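Local atomic coordinates of isatin hydrolase (Ralstonia solanacearum, PDB entry 5NMP), a protein that hydrolyses the lactam ring of isatin to give isatinate, using bound manganese, and belongs to the putative cyclase family of metal-dependent hydrolases. Residues A[26-30]-A[230-236]; A[31-35]-A[50-54]. The contacts are given in a common frame with arbitrary orientation. Residue numbers count along the deposited sequence, not the author numbering.

The two contacts illustrate how one continuous run of chain can meet very different neighbours in quick succession. Residues 26-30 end strand 24-27, an outermost strand of the mixed sheet within its chain, and in contact 1 they meet residues 230-236, some 200 positions later, by one backbone hydrogen bond and one from an asparagine side chain, beside a mostly buried leucine cluster. Residues 31-35 follow directly, and contact 2 sets them against residues 50-54 without any hydrogen bond across; an aromatic ring and a proline do most of the packing. Contact 1 is partly buried; contact 2, though about 19 Å from the chain centre against about 10 Å, is buried. Both touch the second subunit.

Contact 1 of 2, residues A[26-30]-A[230-236]; sequences VDLTQ and LKNLDQL
Where a strand outermost in its chain's sheet runs out, two hydrogen bonds and a leucine cluster can fasten a distant turn to it. Val26 and Asp27 are extended; Leu28, at phi/psi -102/15 and with chi1 m, chi2 t, breaks the strand, and Asp27 OD1 accepts from Thr29 N at 3.1 Å in an Asx turn, while Asp27 OD2 salt-bridges Arg259. In register, CA to CA, Leu28 faces Lys231 at 4.8 Å and Val26 faces Gln235 at 7.6 Å. Leu230 comes first, its CD2 4.2 Å from Leu28 CB and its O linked through a water to Gln30 NE2. Lys231, extended, gives its N to Leu28 O at 3.0 Å. Asn232, in the left-handed region (61/27), turns the chain and, with chi1 m, sends ND2 to Asp27 O at 2.8 Å. The 3-10 turn 233-235 then follows, between strands 225-228 and 239-244 of the mixed sheet. Leu233 CD2 and Leu236 CD1 lie 4.3 Å and 3.9 Å from Leu28 CD1, and Leu236 CD2 4.2 Å from Val26 CG2.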
loop_
_atom_site.group_PDB
_atom_site.type_symbol
_atom_site.label_atom_id
_atom_site.label_comp_id
_atom_site.label_asym_id
_atom_site.label_seq_id
_atom_site.Cartn_x
_atom_site.Cartn_y
_atom_site.Cartn_z
ATOM N N VAL A 26 -2.507 -13.290 -3.548
ATOM C CA VAL A 26 -1.212 -13.752 -3.065
ATOM C C VAL A 26 -0.391 -12.593 -2.505
ATOM O O VAL A 26 -0.227 -11.562 -3.157
ATOM C CB VAL A 26 -0.416 -14.454 -4.179
ATOM C CG1 VAL A 26 0.868 -15.050 -3.626
ATOM C CG2 VAL A 26 -1.262 -15.535 -4.828
ATOM N N ASP A 27 0.114 -12.769 -1.288
ATOM C CA ASP A 27 0.935 -11.761 -0.626
ATOM C C ASP A 27 2.397 -11.922 -1.038
ATOM O O ASP A 27 3.020 -12.944 -0.748
ATOM C CB ASP A 27 0.794 -11.876 0.897
ATOM C CG ASP A 27 1.285 -10.637 1.633
ATOM O OD1 ASP A 27 1.851 -9.731 0.986
ATOM O OD2 ASP A 27 1.110 -10.579 2.869
ATOM N N LEU A 28 2.939 -10.914 -1.715
ATOM C CA LEU A 28 4.318 -10.971 -2.192
ATOM C C LEU A 28 5.259 -10.166 -1.306
ATOM O O LEU A 28 6.389 -9.876 -1.690
ATOM C CB LEU A 28 4.406 -10.459 -3.629
ATOM C CG LEU A 28 3.439 -11.080 -4.635
ATOM C CD1 LEU A 28 3.719 -10.551 -6.035
ATOM C CD2 LEU A 28 3.527 -12.596 -4.598
ATOM N N THR A 29 4.789 -9.816 -0.115
ATOM C CA THR A 29 5.511 -8.891 0.748
ATOM C C THR A 29 6.214 -9.590 1.915
ATOM O O THR A 29 5.650 -10.484 2.550
ATOM C CB THR A 29 4.552 -7.815 1.300
ATOM O OG1 THR A 29 3.795 -7.257 0.219
ATOM C CG2 THR A 29 5.318 -6.706 1.996
ATOM N N GLN A 30 7.453 -9.183 2.178
ATOM C CA GLN A 30 8.186 -9.631 3.356
ATOM C C GLN A 30 7.701 -8.872 4.592
ATOM O O GLN A 30 7.115 -7.797 4.474
ATOM C CB GLN A 30 9.693 -9.423 3.172
ATOM C CG GLN A 30 10.334 -10.271 2.080
ATOM C CD GLN A 30 10.798 -11.628 2.582
ATOM O OE1 GLN A 30 10.336 -12.113 3.613
ATOM N NE2 GLN A 30 11.722 -12.244 1.854
ATOM N N LEU A 230 10.752 -9.103 -2.963
ATOM C CA LEU A 230 9.498 -9.814 -3.160
ATOM C C LEU A 230 9.629 -11.264 -2.711
ATOM O O LEU A 230 10.725 -11.825 -2.710
ATOM C CB LEU A 230 9.071 -9.759 -4.628
ATOM C CG LEU A 230 8.733 -8.393 -5.230
ATOM C CD1 LEU A 230 8.470 -8.533 -6.716
ATOM C CD2 LEU A 230 7.531 -7.768 -4.534
ATOM N N LYS A 231 8.508 -11.867 -2.330
ATOM C CA LYS A 231 8.483 -13.282 -1.983
ATOM C C LYS A 231 7.250 -13.953 -2.577
ATOM O O LYS A 231 6.380 -13.283 -3.134
ATOM C CB LYS A 231 8.510 -13.470 -0.466
ATOM C CG LYS A 231 7.329 -12.842 0.251
ATOM C CD LYS A 231 7.363 -13.140 1.737
ATOM C CE LYS A 231 7.119 -14.615 2.014
ATOM N NZ LYS A 231 7.031 -14.884 3.478
ATOM N N ASN A 232 7.198 -15.279 -2.451
ATOM C CA ASN A 232 6.090 -16.093 -2.952
ATOM C C ASN A 232 5.884 -16.008 -4.459
ATOM O O ASN A 232 4.770 -16.206 -4.941
ATOM C CB ASN A 232 4.780 -15.715 -2.252
ATOM C CG ASN A 232 4.724 -16.196 -0.818
ATOM O OD1 ASN A 232 5.368 -17.181 -0.453
ATOM N ND2 ASN A 232 3.943 -15.504 0.003
ATOM N N LEU A 233 6.948 -15.724 -5.204
ATOM C CA LEU A 233 6.853 -15.684 -6.659
ATOM C C LEU A 233 6.584 -17.077 -7.218
ATOM O O LEU A 233 6.052 -17.224 -8.318
ATOM C CB LEU A 233 8.126 -15.099 -7.274
ATOM C CG LEU A 233 8.357 -13.607 -7.026
ATOM C CD1 LEU A 233 9.563 -13.111 -7.803
ATOM C CD2 LEU A 233 7.113 -12.799 -7.380
ATOM N N ASP A 234 6.940 -18.094 -6.440
ATOM C CA ASP A 234 6.713 -19.485 -6.816
ATOM C C ASP A 234 5.230 -19.851 -6.849
ATOM O O ASP A 234 4.860 -20.907 -7.358
ATOM C CB ASP A 234 7.449 -20.416 -5.852
ATOM C CG ASP A 234 7.020 -20.215 -4.410
ATOM O OD1 ASP A 234 6.145 -20.970 -3.936
ATOM O OD2 ASP A 234 7.554 -19.297 -3.750
ATOM N N GLN A 235 4.383 -18.987 -6.298
ATOM C CA GLN A 235 2.946 -19.238 -6.279
ATOM C C GLN A 235 2.237 -18.523 -7.420
ATOM O O GLN A 235 1.008 -18.545 -7.513
ATOM C CB GLN A 235 2.340 -18.806 -4.943
ATOM C CG GLN A 235 2.843 -19.600 -3.756
ATOM C CD GLN A 235 2.182 -19.185 -2.460
ATOM O OE1 GLN A 235 0.995 -18.858 -2.430
ATOM N NE2 GLN A 235 2.952 -19.189 -1.377
ATOM N N LEU A 236 3.019 -17.892 -8.289
ATOM C CA LEU A 236 2.465 -17.168 -9.425
ATOM C C LEU A 236 2.663 -17.933 -10.726
ATOM O O LEU A 236 3.674 -18.611 -10.906
ATOM C CB LEU A 236 3.100 -15.783 -9.535
ATOM C CG LEU A 236 2.902 -14.850 -8.341
ATOM C CD1 LEU A 236 3.377 -13.443 -8.688
ATOM C CD2 LEU A 236 1.448 -14.843 -7.900
HETATM O O HOH W 1 12.736 -11.238 -0.871
#

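Contact 2 of 2, residues A[31-35]-A[50-54]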
loop_
_atom_site.group_PDB
_atom_site.type_symbol
_atom_site.label_atom_id
_atom_site.label_comp_id
_atom_site.label_asym_id
_atom_site.label_seq_id
_atom_site.Cartn_x
_atom_site.Cartn_y
_atom_site.Cartn_z
ATOM N N THR A 31 7.955 -9.421 5.775
ATOM C CA THR A 31 7.525 -8.783 7.015
ATOM C C THR A 31 8.526 -7.741 7.514
ATOM O O THR A 31 9.698 -8.046 7.734
ATOM C CB THR A 31 7.294 -9.826 8.129
ATOM O OG1 THR A 31 6.143 -10.614 7.807
ATOM C CG2 THR A 31 7.060 -9.141 9.464
ATOM N N LEU A 32 8.046 -6.510 7.691
ATOM C CA LEU A 32 8.848 -5.431 8.263
ATOM C C LEU A 32 9.137 -5.667 9.742
ATOM O O LEU A 32 8.235 -5.617 10.578
ATOM C CB LEU A 32 8.138 -4.089 8.090
ATOM C CG LEU A 32 8.074 -3.494 6.686
ATOM C CD1 LEU A 32 7.012 -2.411 6.634
ATOM C CD2 LEU A 32 9.434 -2.933 6.290
ATOM N N SER A 33 10.404 -5.911 10.055
ATOM C CA SER A 33 10.832 -6.206 11.417
ATOM C C SER A 33 12.272 -5.733 11.618
ATOM O O SER A 33 13.008 -5.575 10.645
ATOM C CB SER A 33 10.699 -7.708 11.698
ATOM O OG SER A 33 11.838 -8.222 12.368
ATOM N N PRO A 34 12.677 -5.487 12.875
ATOM C CA PRO A 34 14.055 -5.057 13.147
ATOM C C PRO A 34 15.118 -6.073 12.717
ATOM O O PRO A 34 16.297 -5.726 12.641
ATOM C CB PRO A 34 14.068 -4.880 14.667
ATOM C CG PRO A 34 12.668 -4.583 15.016
ATOM C CD PRO A 34 11.835 -5.403 14.079
ATOM N N SER A 35 14.706 -7.305 12.437
ATOM C CA SER A 35 15.652 -8.347 12.060
ATOM C C SER A 35 15.818 -8.444 10.547
ATOM O O SER A 35 16.661 -9.197 10.055
ATOM C CB SER A 35 15.212 -9.698 12.624
ATOM O OG SER A 35 13.960 -10.088 12.090
ATOM N N PRO A 50 17.937 1.225 9.485
ATOM C CA PRO A 50 17.224 -0.049 9.614
ATOM C C PRO A 50 15.810 0.186 10.140
ATOM O O PRO A 50 15.500 1.297 10.571
ATOM C CB PRO A 50 18.075 -0.828 10.618
ATOM C CG PRO A 50 18.749 0.226 11.426
ATOM C CD PRO A 50 19.011 1.363 10.484
ATOM N N PHE A 51 14.963 -0.836 10.102
ATOM C CA PHE A 51 13.604 -0.702 10.610
ATOM C C PHE A 51 13.593 -0.760 12.136
ATOM O O PHE A 51 14.022 -1.747 12.729
ATOM C CB PHE A 51 12.702 -1.792 10.028
ATOM C CG PHE A 51 11.256 -1.656 10.418
ATOM C CD1 PHE A 51 10.738 -2.375 11.484
ATOM C CD2 PHE A 51 10.416 -0.803 9.720
ATOM C CE1 PHE A 51 9.407 -2.244 11.845
ATOM C CE2 PHE A 51 9.083 -0.668 10.076
ATOM C CZ PHE A 51 8.580 -1.389 11.138
ATOM N N LYS A 52 13.109 0.306 12.768
ATOM C CA LYS A 52 12.975 0.340 14.223
ATOM C C LYS A 52 11.527 0.582 14.622
ATOM O O LYS A 52 10.840 1.413 14.027
ATOM C CB LYS A 52 13.865 1.423 14.838
ATOM C CG LYS A 52 15.357 1.229 14.622
ATOM C CD LYS A 52 16.157 2.159 15.523
ATOM C CE LYS A 52 17.640 2.141 15.185
ATOM N NZ LYS A 52 17.930 2.825 13.892
ATOM N N ILE A 53 11.063 -0.139 15.636
ATOM C CA ILE A 53 9.689 0.011 16.094
ATOM C C ILE A 53 9.630 0.100 17.618
ATOM O O ILE A 53 10.279 -0.667 18.328
ATOM C CB ILE A 53 8.799 -1.149 15.582
ATOM C CG1 ILE A 53 7.327 -0.889 15.900
ATOM C CG2 ILE A 53 9.263 -2.496 16.131
ATOM C CD1 ILE A 53 6.385 -1.877 15.248
ATOM N N GLU A 54 8.867 1.068 18.115
ATOM C CA GLU A 54 8.728 1.266 19.550
ATOM C C GLU A 54 7.259 1.377 19.951
ATOM O O GLU A 54 6.485 2.125 19.352
ATOM C CB GLU A 54 9.501 2.507 19.999
ATOM C CG GLU A 54 9.244 3.739 19.156
ATOM C CD GLU A 54 10.050 4.935 19.620
ATOM O OE1 GLU A 54 10.583 4.887 20.749
ATOM O OE2 GLU A 54 10.155 5.919 18.855
#
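Where no hydrogen bond joins two segments, packing depends on fit, and here one aromatic side chain supplies most of it. The CA-to-CB bond of Phe51 points toward residues 31-35, and with chi1 at t its ring projects into the concave side of that irregular segment. Leu32 lies over one face: its CB sits 4.1 Å from the ring centroid, only 13° off the normal, a CH-pi contact. The chain then bends round the ring, bringing Ser33 C to 3.7 Å from Phe51 CD1 and Pro34 N to the ring edge near its plane. Pro34 is a second, smaller bump. Its CD is 4.1 Å from Phe51 CD1, its CG reaches Ile53 CG2 at 4.1 Å, and its CA makes a CH...O contact of 3.3 Å with Phe51 O, so the proline is set against both the ring and the backbone that carries it. The CA-to-CB bond of Ser33 points away from residues 50-54, and its OG hydrogen-bonds Ser35 OG at 2.8 Å within the bend. The second subunit packs here too, its Ile250 touching both Leu32 and Ile53, and the Leu32 backbone hydrogen-bonds to it. Phe51 also touches Cys73. The arrangement is thus a hydrophobic junction at the base of the beta hairpin formed by strands 52-60 and 66-74, at the subunit interface, with the Leu32 side chain about 12 Å from the bound manganese.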